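Local coordinates for protein lectin (Polyandrocarpa misakiensis, PDB 1BYF) that binds galactose through a calcium ion and acts in the tunicate's defence against microorganisms, as a C-type lectin that forms homodimers, at residues 44-47 and 52-55; 62-67 and 89-94; 73-76 and 81-84; 96-101 and 105-110. All coordinates share one frame; numbering follows the deposited sequence.

Contact 1. Residues 44-47 and 52-55. With ZN (zinc ion), chain E.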
loop_
_atom_site.group_PDB
_atom_site.type_symbol
_atom_site.label_atom_id
_atom_site.label_comp_id
_atom_site.label_asym_id
_atom_site.label_seq_id
_atom_site.Cartn_x
_atom_site.Cartn_y
_atom_site.Cartn_z
ATOM N N ALA A 44 7.177 0.019 6.151
ATOM C CA ALA A 44 7.978 1.030 5.464
ATOM C C ALA A 44 7.067 2.156 4.975
ATOM O O ALA A 44 7.424 3.332 5.006
ATOM C CB ALA A 44 8.757 0.438 4.304
ATOM N N PHE A 45 5.858 1.796 4.551
ATOM C CA PHE A 45 4.887 2.776 4.074
ATOM C C PHE A 45 4.391 3.637 5.237
ATOM O O PHE A 45 4.355 4.866 5.162
ATOM C CB PHE A 45 3.706 2.083 3.402
ATOM C CG PHE A 45 2.648 2.926 2.756
ATOM C CD1 PHE A 45 1.663 3.552 3.511
ATOM C CD2 PHE A 45 2.613 3.089 1.386
ATOM C CE1 PHE A 45 0.680 4.318 2.907
ATOM C CE2 PHE A 45 1.632 3.848 0.769
ATOM C CZ PHE A 45 0.660 4.466 1.533
ATOM N N THR A 46 3.953 2.979 6.314
ATOM C CA THR A 46 3.425 3.716 7.459
ATOM C C THR A 46 4.498 4.563 8.128
ATOM O O THR A 46 4.176 5.616 8.686
ATOM C CB THR A 46 2.732 2.803 8.483
ATOM O OG1 THR A 46 3.710 1.928 9.048
ATOM C CG2 THR A 46 1.641 1.990 7.795
ATOM N N GLU A 47 5.759 4.151 8.061
ATOM C CA GLU A 47 6.836 4.945 8.631
ATOM C C GLU A 47 6.881 6.319 7.957
ATOM O O GLU A 47 7.101 7.340 8.610
ATOM C CB GLU A 47 8.200 4.280 8.462
ATOM C CG GLU A 47 9.350 4.970 9.174
ATOM C CD GLU A 47 9.935 6.158 8.447
ATOM O OE1 GLU A 47 9.854 6.249 7.200
ATOM O OE2 GLU A 47 10.489 7.060 9.111
ATOM N N ASP A 52 -1.152 6.948 12.675
ATOM C CA ASP A 52 -1.701 5.744 13.282
ATOM C C ASP A 52 -2.587 5.003 12.280
ATOM O O ASP A 52 -3.363 5.638 11.552
ATOM C CB ASP A 52 -2.576 6.088 14.488
ATOM C CG ASP A 52 -1.850 6.770 15.623
ATOM O OD1 ASP A 52 -0.621 6.607 15.750
ATOM O OD2 ASP A 52 -2.522 7.485 16.402
ATOM N N TYR A 53 -2.521 3.680 12.301
ATOM C CA TYR A 53 -3.328 2.841 11.443
ATOM C C TYR A 53 -3.943 1.669 12.212
ATOM O O TYR A 53 -3.243 1.065 13.023
ATOM C CB TYR A 53 -2.461 2.164 10.362
ATOM C CG TYR A 53 -2.031 3.123 9.279
ATOM C CD1 TYR A 53 -0.979 4.000 9.476
ATOM C CD2 TYR A 53 -2.695 3.137 8.061
ATOM C CE1 TYR A 53 -0.590 4.878 8.479
ATOM C CE2 TYR A 53 -2.314 4.009 7.054
ATOM C CZ TYR A 53 -1.265 4.875 7.278
ATOM O OH TYR A 53 -0.883 5.745 6.279
ATOM N N TRP A 54 -5.180 1.318 11.889
ATOM C CA TRP A 54 -5.771 0.146 12.527
ATOM C C TRP A 54 -5.177 -1.106 11.877
ATOM O O TRP A 54 -4.814 -1.077 10.699
ATOM C CB TRP A 54 -7.275 0.087 12.321
ATOM C CG TRP A 54 -8.084 1.024 13.160
ATOM C CD1 TRP A 54 -8.918 2.012 12.732
ATOM C CD2 TRP A 54 -8.133 1.032 14.597
ATOM N NE1 TRP A 54 -9.478 2.642 13.822
ATOM C CE2 TRP A 54 -9.016 2.062 14.971
ATOM C CE3 TRP A 54 -7.511 0.276 15.592
ATOM C CZ2 TRP A 54 -9.298 2.353 16.308
ATOM C CZ3 TRP A 54 -7.791 0.567 16.922
ATOM C CH2 TRP A 54 -8.679 1.596 17.267
ATOM N N VAL A 55 -5.084 -2.180 12.637
ATOM C CA VAL A 55 -4.682 -3.488 12.135
ATOM C C VAL A 55 -5.763 -4.459 12.647
ATOM O O VAL A 55 -6.537 -4.104 13.546
ATOM C CB VAL A 55 -3.285 -3.997 12.476
ATOM C CG1 VAL A 55 -2.210 -3.051 11.942
ATOM C CG2 VAL A 55 -3.083 -4.229 13.972
HETATM ZN ZN ZN E . -1.860 8.163 18.050
#
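The ring of Tyr-53 is met over one face by an aliphatic methyl group rather than by another ring: Thr-46 CG2 stands 3.9 Å from the Tyr-53 ring centroid and 20° off its normal, which satisfies the geometry of a CH-pi contact. This is the helix-on-sheet packing of the C-type lectin fold, with helix 36-49 lying against strand 53-55 of the mixed sheet. The methyl sits nearer the rim than the centre, Thr-46 CG2 being 3.7 Å from Tyr-53 CD1. Its placement follows from the threonine rotamer (chi1 65°): OG1 lies between the backbone N and carbonyl carbon, while CG2, anti to the carbonyl carbon, is left for the ring. The hydroxyl is engaged away from the ring, hydrogen-bonded to Asn-104 ND2 and to Leu-43 O. Ile-118 of strand 115-122 touches both Thr-46 and Tyr-53, so the pair is buried between helix and sheet. Phe-45, whose ring stacks with Phe-7, also packs on Met-38 of the second subunit, so this face of the helix is at the dimer interface. The two aromatic side chains cross at about a right angle, and the tyrosine oxygen arrives in the plane of the phenylalanine ring, Tyr-53 OH lying 4.0 Å from Phe-45 CE1.

Contact 2. Residues 62-67 and 89-94. With CA (calcium ion), chain C.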
loop_
_atom_site.group_PDB
_atom_site.type_symbol
_atom_site.label_atom_id
_atom_site.label_comp_id
_atom_site.label_asym_id
_atom_site.label_seq_id
_atom_site.Cartn_x
_atom_site.Cartn_y
_atom_site.Cartn_z
ATOM N N ASP A 62 -11.546 -13.347 23.616
ATOM C CA ASP A 62 -11.029 -13.904 24.857
ATOM C C ASP A 62 -10.659 -12.927 25.954
ATOM O O ASP A 62 -10.306 -13.399 27.047
ATOM C CB ASP A 62 -9.833 -14.807 24.506
ATOM C CG ASP A 62 -10.187 -15.902 23.515
ATOM O OD1 ASP A 62 -11.389 -16.199 23.336
ATOM O OD2 ASP A 62 -9.264 -16.480 22.899
ATOM N N GLY A 63 -10.714 -11.617 25.779
ATOM C CA GLY A 63 -10.407 -10.618 26.774
ATOM C C GLY A 63 -8.971 -10.475 27.235
ATOM O O GLY A 63 -8.062 -11.190 26.816
ATOM N N ALA A 64 -8.751 -9.524 28.147
ATOM C CA ALA A 64 -7.432 -9.276 28.727
ATOM C C ALA A 64 -6.370 -9.128 27.652
ATOM O O ALA A 64 -6.571 -8.369 26.694
ATOM C CB ALA A 64 -7.108 -10.392 29.716
ATOM N N TYR A 65 -5.247 -9.821 27.782
ATOM C CA TYR A 65 -4.206 -9.754 26.763
ATOM C C TYR A 65 -4.200 -11.031 25.931
ATOM O O TYR A 65 -3.151 -11.538 25.541
ATOM C CB TYR A 65 -2.836 -9.421 27.318
ATOM C CG TYR A 65 -2.672 -8.047 27.924
ATOM C CD1 TYR A 65 -3.533 -6.999 27.629
ATOM C CD2 TYR A 65 -1.605 -7.785 28.779
ATOM C CE1 TYR A 65 -3.361 -5.746 28.186
ATOM C CE2 TYR A 65 -1.423 -6.534 29.339
ATOM C CZ TYR A 65 -2.304 -5.520 29.040
ATOM O OH TYR A 65 -2.129 -4.271 29.597
ATOM N N ASN A 66 -5.397 -11.517 25.627
ATOM C CA ASN A 66 -5.547 -12.667 24.737
ATOM C C ASN A 66 -5.834 -12.095 23.349
ATOM O O ASN A 66 -6.942 -12.178 22.837
ATOM C CB ASN A 66 -6.666 -13.594 25.207
ATOM C CG ASN A 66 -6.293 -14.152 26.574
ATOM O OD1 ASN A 66 -5.276 -14.831 26.669
ATOM N ND2 ASN A 66 -7.089 -13.827 27.582
ATOM N N PHE A 67 -4.833 -11.401 22.807
ATOM C CA PHE A 67 -5.016 -10.755 21.506
ATOM C C PHE A 67 -5.155 -11.751 20.371
ATOM O O PHE A 67 -4.350 -12.675 20.264
ATOM C CB PHE A 67 -3.850 -9.787 21.251
ATOM C CG PHE A 67 -4.008 -8.554 22.114
ATOM C CD1 PHE A 67 -4.870 -7.543 21.730
ATOM C CD2 PHE A 67 -3.321 -8.437 23.310
ATOM C CE1 PHE A 67 -5.031 -6.423 22.525
ATOM C CE2 PHE A 67 -3.475 -7.316 24.102
ATOM C CZ PHE A 67 -4.331 -6.307 23.709
ATOM N N ASN A 89 -2.483 -1.287 28.283
ATOM C CA ASN A 89 -3.763 -0.722 28.724
ATOM C C ASN A 89 -4.432 -1.690 29.687
ATOM O O ASN A 89 -4.095 -2.876 29.730
ATOM C CB ASN A 89 -4.653 -0.396 27.527
ATOM C CG ASN A 89 -4.204 0.826 26.750
ATOM O OD1 ASN A 89 -3.028 0.991 26.428
ATOM N ND2 ASN A 89 -5.147 1.715 26.444
ATOM N N PRO A 90 -5.362 -1.209 30.493
ATOM C CA PRO A 90 -6.032 -2.045 31.482
ATOM C C PRO A 90 -6.638 -3.282 30.845
ATOM O O PRO A 90 -7.344 -3.170 29.841
ATOM C CB PRO A 90 -7.070 -1.120 32.096
ATOM C CG PRO A 90 -6.573 0.261 31.832
ATOM C CD PRO A 90 -5.832 0.198 30.525
ATOM N N GLN A 91 -6.405 -4.460 31.408
ATOM C CA GLN A 91 -6.936 -5.694 30.853
ATOM C C GLN A 91 -8.448 -5.814 30.886
ATOM O O GLN A 91 -8.993 -6.657 30.163
ATOM C CB GLN A 91 -6.288 -6.892 31.565
ATOM C CG GLN A 91 -4.798 -6.940 31.239
ATOM C CD GLN A 91 -4.045 -7.965 32.052
ATOM O OE1 GLN A 91 -4.405 -9.141 32.074
ATOM N NE2 GLN A 91 -2.991 -7.519 32.725
ATOM N N SER A 92 -9.133 -4.983 31.659
ATOM C CA SER A 92 -10.589 -5.060 31.730
ATOM C C SER A 92 -11.248 -4.412 30.521
ATOM O O SER A 92 -12.437 -4.623 30.277
ATOM C CB SER A 92 -11.102 -4.419 33.019
ATOM O OG SER A 92 -10.863 -3.025 33.044
ATOM N N TRP A 93 -10.500 -3.615 29.768
ATOM C CA TRP A 93 -11.056 -2.937 28.608
ATOM C C TRP A 93 -11.151 -3.824 27.364
ATOM O O TRP A 93 -10.412 -4.785 27.196
ATOM C CB TRP A 93 -10.162 -1.772 28.175
ATOM C CG TRP A 93 -9.985 -0.620 29.099
ATOM C CD1 TRP A 93 -10.311 -0.535 30.423
ATOM C CD2 TRP A 93 -9.372 0.637 28.760
ATOM N NE1 TRP A 93 -9.962 0.695 30.921
ATOM C CE2 TRP A 93 -9.382 1.435 29.920
ATOM C CE3 TRP A 93 -8.820 1.162 27.585
ATOM C CZ2 TRP A 93 -8.870 2.730 29.940
ATOM C CZ3 TRP A 93 -8.312 2.446 27.604
ATOM C CH2 TRP A 93 -8.339 3.217 28.778
ATOM N N GLN A 94 -12.025 -3.387 26.462
ATOM C CA GLN A 94 -12.100 -4.021 25.142
ATOM C C GLN A 94 -10.928 -3.354 24.406
ATOM O O GLN A 94 -10.933 -2.124 24.319
ATOM C CB GLN A 94 -13.416 -3.752 24.444
ATOM C CG GLN A 94 -14.623 -4.428 25.067
ATOM C CD GLN A 94 -15.923 -4.030 24.403
ATOM O OE1 GLN A 94 -15.965 -3.196 23.498
ATOM N NE2 GLN A 94 -17.025 -4.632 24.844
HETATM CA CA CA C . -1.255 0.775 24.714
HETATM O O HOH W 1 -11.248 -7.621 28.326
#
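Tyr-65 and Gln-91 share one first torsion (chi1 -66° in both), each CG being anti to its own carbonyl carbon and beside the backbone N, and this carries the glutamine chain across the tyrosine ring at about a right angle. Gln-91 CG stands over the centre of the Tyr-65 ring, 3.6 Å from the centroid and 13° off the normal, a well-formed CH-pi contact. Beyond CG the chain stays extended, and its amide is stacked on the ring with the planes 26° apart. At the far end of the ring, Tyr-65 OH points at Asn-89 O; the hydrogen bond refines to 2.4 Å between these oxygens, so short that its exact length is doubtful. The backbones also meet: Ala-64 CA approaches Gln-91 O at 3.4 Å in a CA-H...O contact, and a water accepts from Ala-64 N and can donate to Gln-91 O. Both segments lie in loops of the C-type lectin domain beside the calcium site, and each turns tightly, by a type II' turn from Gly-63 to Asn-66 and a type I turn from Pro-90 to Trp-93. Asn-89 OD1 binds the calcium ion at 2.5 Å, with Glu-86, Asp-107 and Asp-108 among the other ligands. If the short bond is real in kind, the arrangement is consistent with Tyr-65 acting from the second shell to position Asn-89.

Contact 3. Residues 73-76 and 81-84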
loop_
_atom_site.group_PDB
_atom_site.type_symbol
_atom_site.label_atom_id
_atom_site.label_comp_id
_atom_site.label_asym_id
_atom_site.label_seq_id
_atom_site.Cartn_x
_atom_site.Cartn_y
_atom_site.Cartn_z
ATOM N N VAL A 73 -5.787 -16.334 14.470
ATOM C CA VAL A 73 -4.431 -16.634 14.926
ATOM C C VAL A 73 -4.056 -15.685 16.058
ATOM O O VAL A 73 -4.390 -14.498 16.043
ATOM C CB VAL A 73 -3.423 -16.549 13.770
ATOM C CG1 VAL A 73 -1.992 -16.782 14.220
ATOM C CG2 VAL A 73 -3.795 -17.565 12.686
ATOM N N SER A 74 -3.385 -16.228 17.066
ATOM C CA SER A 74 -2.972 -15.448 18.220
ATOM C C SER A 74 -1.878 -14.438 17.905
ATOM O O SER A 74 -0.945 -14.700 17.151
ATOM C CB SER A 74 -2.477 -16.422 19.303
ATOM O OG SER A 74 -1.618 -15.756 20.212
ATOM N N LEU A 75 -1.989 -13.260 18.499
ATOM C CA LEU A 75 -0.972 -12.218 18.426
ATOM C C LEU A 75 -0.307 -12.298 19.809
ATOM O O LEU A 75 -0.851 -11.773 20.781
ATOM C CB LEU A 75 -1.529 -10.820 18.233
ATOM C CG LEU A 75 -0.658 -9.681 17.732
ATOM C CD1 LEU A 75 -1.237 -8.339 18.172
ATOM C CD2 LEU A 75 0.807 -9.768 18.109
ATOM N N PRO A 76 0.793 -13.018 19.893
ATOM C CA PRO A 76 1.478 -13.234 21.149
ATOM C C PRO A 76 1.757 -11.942 21.892
ATOM O O PRO A 76 2.208 -10.962 21.301
ATOM C CB PRO A 76 2.761 -13.953 20.750
ATOM C CG PRO A 76 2.423 -14.629 19.468
ATOM C CD PRO A 76 1.471 -13.697 18.758
ATOM N N LEU A 81 6.415 -7.489 17.391
ATOM C CA LEU A 81 5.611 -6.492 16.696
ATOM C C LEU A 81 5.179 -5.334 17.585
ATOM O O LEU A 81 4.986 -4.215 17.104
ATOM C CB LEU A 81 4.379 -7.133 16.056
ATOM C CG LEU A 81 4.622 -8.056 14.859
ATOM C CD1 LEU A 81 3.365 -8.825 14.496
ATOM C CD2 LEU A 81 5.127 -7.268 13.662
ATOM N N TRP A 82 5.018 -5.593 18.876
ATOM C CA TRP A 82 4.599 -4.587 19.828
ATOM C C TRP A 82 5.624 -3.480 20.044
ATOM O O TRP A 82 6.836 -3.700 20.089
ATOM C CB TRP A 82 4.304 -5.210 21.202
ATOM C CG TRP A 82 3.172 -6.185 21.233
ATOM C CD1 TRP A 82 3.259 -7.545 21.264
ATOM C CD2 TRP A 82 1.771 -5.878 21.239
ATOM N NE1 TRP A 82 2.006 -8.104 21.285
ATOM C CE2 TRP A 82 1.075 -7.099 21.273
ATOM C CE3 TRP A 82 1.043 -4.687 21.211
ATOM C CZ2 TRP A 82 -0.318 -7.168 21.284
ATOM C CZ3 TRP A 82 -0.338 -4.753 21.220
ATOM C CH2 TRP A 82 -1.003 -5.985 21.259
ATOM N N SER A 83 5.114 -2.266 20.248
ATOM C CA SER A 83 5.979 -1.144 20.579
ATOM C C SER A 83 6.569 -1.462 21.963
ATOM O O SER A 83 6.001 -2.282 22.681
ATOM C CB SER A 83 5.221 0.167 20.698
ATOM O OG SER A 83 4.416 0.477 19.581
ATOM N N PRO A 84 7.648 -0.792 22.305
ATOM C CA PRO A 84 8.253 -0.938 23.614
ATOM C C PRO A 84 7.221 -0.635 24.694
ATOM O O PRO A 84 6.477 0.345 24.633
ATOM C CB PRO A 84 9.388 0.071 23.625
ATOM C CG PRO A 84 9.658 0.382 22.193
ATOM C CD PRO A 84 8.345 0.214 21.472
#
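Trp-82 reaches Leu-75 and Pro-76 with the side of its indole that carries the nitrogen, both segments belonging to the long loop between strands 68-69 and 96-100 of the C-type lectin domain. From CB, the first torsion (chi1 -64°) sets CG anti to the carbonyl carbon and turns the ring system back toward residues 73-76. Trp-82 CD1 comes first, 3.6 Å from Pro-76 O. The next atom makes the polar contact: Trp-82 NE1 donates to Pro-76 O at 2.9 Å with an N-H...O angle of 156°. The acceptor lies in the indole plane to within 1°, as expected for an N-H that can only point outward in that plane, whereas from the proline's side the donor is tilted out of the carbonyl plane. Trp-82 NE1 also lies 3.8 Å from Leu-75 CD2. Farther along, Leu-75 CD1 is 3.4 Å from Trp-82 CZ2, coming at the ring obliquely, and Trp-82 CH2 follows at 3.9 Å from Leu-75 CD1. Phe-67 packs edge-to-face with the indole, and Leu-106 of strand 105-109 touches both Leu-75 and Trp-82, so these loop residues rest on the sheet. The single polar atom of the buried indole is therefore satisfied by a backbone carbonyl, which restricts the rotation of the ring; the Trp-82 side chain comes within about 5 Å of the calcium ion.

Contact 4. Residues 96-101 and 105-110. With CA (calcium ion), chain C; ACT (acetate ion), chain F.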
loop_
_atom_site.group_PDB
_atom_site.type_symbol
_atom_site.label_atom_id
_atom_site.label_comp_id
_atom_site.label_asym_id
_atom_site.label_seq_id
_atom_site.Cartn_x
_atom_site.Cartn_y
_atom_site.Cartn_z
ATOM N N CYS A 96 -8.262 -2.883 21.125
ATOM C CA CYS A 96 -8.022 -3.024 19.692
ATOM C C CYS A 96 -6.573 -2.678 19.399
ATOM O O CYS A 96 -5.939 -2.006 20.216
ATOM C CB CYS A 96 -8.986 -2.108 18.925
ATOM S SG CYS A 96 -10.666 -2.755 19.051
ATOM N N VAL A 97 -6.040 -3.170 18.285
ATOM C CA VAL A 97 -4.627 -2.947 17.994
ATOM C C VAL A 97 -4.425 -2.036 16.791
ATOM O O VAL A 97 -5.103 -2.112 15.770
ATOM C CB VAL A 97 -3.880 -4.278 17.785
ATOM C CG1 VAL A 97 -2.382 -4.062 17.583
ATOM C CG2 VAL A 97 -4.107 -5.207 18.974
ATOM N N GLN A 98 -3.457 -1.140 16.951
ATOM C CA GLN A 98 -3.090 -0.210 15.906
ATOM C C GLN A 98 -1.576 -0.237 15.693
ATOM O O GLN A 98 -0.812 -0.747 16.508
ATOM C CB GLN A 98 -3.419 1.245 16.293
ATOM C CG GLN A 98 -2.666 1.648 17.567
ATOM C CD GLN A 98 -2.506 3.141 17.732
ATOM O OE1 GLN A 98 -2.849 3.926 16.845
ATOM N NE2 GLN A 98 -1.963 3.568 18.866
ATOM N N ILE A 99 -1.199 0.396 14.591
ATOM C CA ILE A 99 0.204 0.677 14.319
ATOM C C ILE A 99 0.317 2.114 14.862
ATOM O O ILE A 99 -0.288 3.007 14.288
ATOM C CB ILE A 99 0.598 0.622 12.841
ATOM C CG1 ILE A 99 0.639 -0.817 12.333
ATOM C CG2 ILE A 99 1.963 1.282 12.658
ATOM C CD1 ILE A 99 0.672 -0.959 10.829
ATOM N N TRP A 100 0.984 2.251 15.990
ATOM C CA TRP A 100 1.125 3.534 16.673
ATOM C C TRP A 100 2.245 4.385 16.094
ATOM O O TRP A 100 3.394 3.936 16.047
ATOM C CB TRP A 100 1.384 3.224 18.148
ATOM C CG TRP A 100 1.458 4.386 19.081
ATOM C CD1 TRP A 100 1.001 5.658 18.891
ATOM C CD2 TRP A 100 1.995 4.351 20.415
ATOM N NE1 TRP A 100 1.240 6.423 20.007
ATOM C CE2 TRP A 100 1.850 5.642 20.956
ATOM C CE3 TRP A 100 2.599 3.357 21.191
ATOM C CZ2 TRP A 100 2.281 5.969 22.240
ATOM C CZ3 TRP A 100 3.026 3.689 22.466
ATOM C CH2 TRP A 100 2.863 4.982 22.985
ATOM N N SER A 101 1.929 5.616 15.702
ATOM C CA SER A 101 2.906 6.488 15.067
ATOM C C SER A 101 4.130 6.778 15.914
ATOM O O SER A 101 5.201 7.059 15.361
ATOM C CB SER A 101 2.265 7.807 14.612
ATOM O OG SER A 101 1.817 8.556 15.727
ATOM N N LEU A 105 5.018 0.764 15.482
ATOM C CA LEU A 105 4.902 -0.602 15.965
ATOM C C LEU A 105 3.530 -0.768 16.620
ATOM O O LEU A 105 2.834 0.234 16.829
ATOM C CB LEU A 105 6.028 -0.984 16.915
ATOM C CG LEU A 105 7.407 -1.290 16.331
ATOM C CD1 LEU A 105 8.405 -1.611 17.441
ATOM C CD2 LEU A 105 7.361 -2.449 15.344
ATOM N N LEU A 106 3.128 -1.992 16.904
ATOM C CA LEU A 106 1.802 -2.256 17.438
ATOM C C LEU A 106 1.575 -1.721 18.846
ATOM O O LEU A 106 2.482 -1.565 19.655
ATOM C CB LEU A 106 1.497 -3.754 17.372
ATOM C CG LEU A 106 1.576 -4.425 16.002
ATOM C CD1 LEU A 106 1.044 -5.851 16.122
ATOM C CD2 LEU A 106 0.789 -3.664 14.939
ATOM N N ASP A 107 0.306 -1.432 19.112
ATOM C CA ASP A 107 -0.089 -0.881 20.409
ATOM C C ASP A 107 -1.558 -1.170 20.667
ATOM O O ASP A 107 -2.349 -1.188 19.724
ATOM C CB ASP A 107 0.199 0.623 20.415
ATOM C CG ASP A 107 -0.430 1.332 21.601
ATOM O OD1 ASP A 107 -0.212 0.841 22.734
ATOM O OD2 ASP A 107 -1.132 2.339 21.389
ATOM N N ASP A 108 -1.900 -1.395 21.935
ATOM C CA ASP A 108 -3.285 -1.633 22.317
ATOM C C ASP A 108 -3.943 -0.306 22.703
ATOM O O ASP A 108 -3.367 0.514 23.410
ATOM C CB ASP A 108 -3.413 -2.623 23.465
ATOM C CG ASP A 108 -2.676 -2.232 24.731
ATOM O OD1 ASP A 108 -1.643 -1.539 24.694
ATOM O OD2 ASP A 108 -3.144 -2.657 25.807
ATOM N N VAL A 109 -5.152 -0.097 22.207
ATOM C CA VAL A 109 -5.918 1.107 22.468
ATOM C C VAL A 109 -7.392 0.752 22.643
ATOM O O VAL A 109 -7.778 -0.380 22.345
ATOM C CB VAL A 109 -5.825 2.100 21.287
ATOM C CG1 VAL A 109 -4.439 2.709 21.187
ATOM C CG2 VAL A 109 -6.187 1.409 19.978
ATOM N N GLY A 110 -8.193 1.720 23.066
ATOM C CA GLY A 110 -9.647 1.512 23.143
ATOM C C GLY A 110 -10.102 1.410 21.678
ATOM O O GLY A 110 -9.304 1.749 20.791
HETATM CA CA CA C . -1.255 0.775 24.714
HETATM C C ACT F . -1.978 7.050 20.545
HETATM O O ACT F . -2.345 6.651 19.417
HETATM O OXT ACT F . -1.864 8.280 20.781
HETATM C CH3 ACT F . -2.133 6.105 21.745
#
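Asp-107 OD2 lies over one face of the Trp-100 indole, 3.7 Å above its plane and toward the rim, with carboxylate and ring planes 33° apart. The methyl of an acetate ion, probably from the crystallisation liquor, lies over the same face, also toward the rim; the ring of Tyr-103 and the indole of Trp-100 meet edge-to-face. A second flat group, the amide of Gln-98, lies beside the Asp-107 side chain and points the same way. Gln-98 NE2 donates to the anti lone pair of Asp-107 OD2 at 2.9 Å (N-H...O angle 155°), and OD2 lies almost in the plane of the Gln-98 amide; Gln-98 NE2 also hydrogen-bonds the acetate O at 3.2 Å. These groups stand on an antiparallel hairpin, its strand axes at 136°, that supplies Asp-107 and Asp-108 to the carbohydrate-binding calcium site of the C-type lectin domain. Cys-96 with Val-109 and Gln-98 with Asp-107 are hydrogen-bonded pairs; the first is closed by Cys-96 N to Val-109 O at 2.8 Å and Val-109 N to Cys-96 O at 2.9 Å. On the other face of the sheet, Val-97 and Ile-99 pack against Leu-106. Asp-107 OD1 binds the calcium ion at 2.2 Å, and Asp-108 adds its backbone O and its OD1, which also accepts from Ser-88 N. Glu-86 and Asn-89 are further ligands. Gln-98 and the metal thus each hold one oxygen of Asp-107, which limits rotation of the carboxylate.

In the fold
Contact 4 is the hub of the arrangement. Contacts 1 and 3 each have their centres about 10 Å from it and touch it by backbone hydrogen bonds: strand 53-55 pairs with strand 96-100, while residues 81-84 attach to Leu-106. Contact 2 lies about 13 Å from it, centre to centre, and both touch the calcium ion, with Asn-89 N probably hydrogen-bonded to Asp-108 OD2. Along the chain contact 1 comes first; contact 3 then falls wholly between the two segments of contact 2, and contact 4 follows. Contacts 1 and 2, about 22 Å apart between centres, flank the chain's centre. The calcium site is therefore assembled from loop and hairpin on a sheet backed by helix 36-49.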